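Local coordinates for possible transcriptional regulator, ArsR family protein (Rhodococcus sp., PDB 2OQG) that probably binds DNA through a winged helix-turn-helix domain and regulates transcription as a member of the ArsR family, at the interface of chains A and B. Residues are numbered along the deposited sequence; one frame, centred on the assembly and turned at random. Chains: chain A/B, Possible transcriptional regulator, ArsR family protein.

The interface of chains A and B. Residues chain A 27, 31, 77-79, 82; chain B 92-93, 96.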
loop_
_atom_site.group_PDB
_atom_site.type_symbol
_atom_site.label_atom_id
_atom_site.label_comp_id
_atom_site.label_asym_id
_atom_site.label_seq_id
_atom_site.Cartn_x
_atom_site.Cartn_y
_atom_site.Cartn_z
ATOM N N LEU A 27 9.894 14.101 6.231
ATOM C CA LEU A 27 8.815 14.308 5.268
ATOM C C LEU A 27 9.365 14.233 3.847
ATOM O O LEU A 27 8.733 13.643 2.968
ATOM C CB LEU A 27 8.116 15.681 5.468
ATOM C CG LEU A 27 7.167 15.630 6.669
ATOM C CD1 LEU A 27 6.656 17.050 7.000
ATOM C CD2 LEU A 27 5.910 14.739 6.450
ATOM N N GLY A 31 8.092 11.686 1.137
ATOM C CA GLY A 31 7.385 12.230 -0.016
ATOM C C GLY A 31 7.999 11.720 -1.311
ATOM O O GLY A 31 7.355 11.799 -2.354
ATOM N N ALA A 77 4.405 10.445 3.009
ATOM C CA ALA A 77 4.003 11.841 3.259
ATOM C C ALA A 77 2.784 12.121 2.404
ATOM O O ALA A 77 2.720 11.704 1.225
ATOM C CB ALA A 77 5.120 12.805 2.919
ATOM N N LEU A 78 1.913 12.973 2.943
ATOM C CA LEU A 78 0.655 13.349 2.313
ATOM C C LEU A 78 0.565 14.844 2.134
ATOM O O LEU A 78 0.909 15.625 3.056
ATOM C CB LEU A 78 -0.515 12.940 3.210
ATOM C CG LEU A 78 -0.659 11.431 3.328
ATOM C CD1 LEU A 78 -1.770 11.108 4.359
ATOM C CD2 LEU A 78 -0.940 10.736 2.037
ATOM N N GLY A 79 0.135 15.273 0.932
ATOM C CA GLY A 79 0.044 16.710 0.689
ATOM C C GLY A 79 -1.150 17.417 1.268
ATOM O O GLY A 79 -1.105 18.655 1.418
ATOM N N LEU A 82 -0.593 20.068 3.969
ATOM C CA LEU A 82 0.292 21.103 3.524
ATOM C C LEU A 82 -0.539 21.993 2.615
ATOM O O LEU A 82 -0.434 23.213 2.685
ATOM C CB LEU A 82 1.467 20.582 2.711
ATOM C CG LEU A 82 2.707 19.942 3.291
ATOM C CD1 LEU A 82 3.863 19.977 2.241
ATOM C CD2 LEU A 82 3.046 20.511 4.611
ATOM N N ILE B 92 5.671 21.641 -2.801
ATOM C CA ILE B 92 6.007 20.373 -2.171
ATOM C C ILE B 92 4.758 19.475 -2.183
ATOM O O ILE B 92 4.806 18.312 -2.613
ATOM C CB ILE B 92 6.485 20.629 -0.739
ATOM C CG1 ILE B 92 7.826 21.361 -0.740
ATOM C CG2 ILE B 92 6.583 19.326 -0.045
ATOM C CD1 ILE B 92 8.295 21.817 0.624
ATOM N N GLY B 93 3.620 20.014 -1.731
ATOM C CA GLY B 93 2.373 19.253 -1.741
ATOM C C GLY B 93 1.917 18.778 -3.112
ATOM O O GLY B 93 1.285 17.721 -3.221
ATOM N N TRP B 96 3.863 15.542 -3.821
ATOM C CA TRP B 96 3.317 14.436 -3.019
ATOM C C TRP B 96 1.960 13.981 -3.533
ATOM O O TRP B 96 1.693 12.752 -3.570
ATOM C CB TRP B 96 3.219 14.765 -1.536
ATOM C CG TRP B 96 4.520 15.161 -0.883
ATOM C CD1 TRP B 96 5.804 15.137 -1.424
ATOM C CD2 TRP B 96 4.663 15.669 0.448
ATOM N NE1 TRP B 96 6.711 15.609 -0.506
ATOM C CE2 TRP B 96 6.043 15.933 0.652
ATOM C CE3 TRP B 96 3.744 15.969 1.475
ATOM C CZ2 TRP B 96 6.537 16.459 1.857
ATOM C CZ3 TRP B 96 4.234 16.454 2.689
ATOM C CH2 TRP B 96 5.607 16.725 2.863
HETATM O O HOH W 1 1.432 11.458 -1.157
#
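The long C-terminal helix 79-108 of one ArsR-type winged helix-turn-helix subunit packs on its partner in a two-fold symmetric interface, probably that of the ArsR-type dimer, and lays B:Trp96 into a groove of chain A between helix 21-32, the end of wing strand 72-77 and the start of helix 80-107. One face of the indole is covered by two carbons making CH-pi contacts: A:Ala77 CB sits 3.6 Å from the centroid of the six-membered ring of B:Trp96, and A:Gly31 CA lies 3.8 Å from that of the five-membered ring. On the opposite face lies CG2 of B:Ile92, one helical turn earlier in the same chain. A:Leu82 CD1 comes over this same face near CZ3 of B:Trp96, at 3.6 Å, completing the sandwich. B:Ile92 CG2 is 3.6 Å from A:Leu82 CD1. At the ring edge, in plane, the carbonyl O of A:Leu78 approaches B:Trp96 CE3 to 3.3 Å, with A:Gly79 N alongside. The far end of the six-membered ring meets helix 21-32, A:Leu27 CB standing 3.8 Å from B:Trp96 CH2, the two side chains crossing at about a right angle. With CG anti to the carbonyl carbon (chi1 -58°), the tryptophan points toward chain A, and chi2 of -7° turns the ring faces toward A:Ala77 and A:Leu82. Near the base of the tryptophan, one water bridges the backbone, 2.7 Å from A:Ala77 O and equally far from B:Trp96 O.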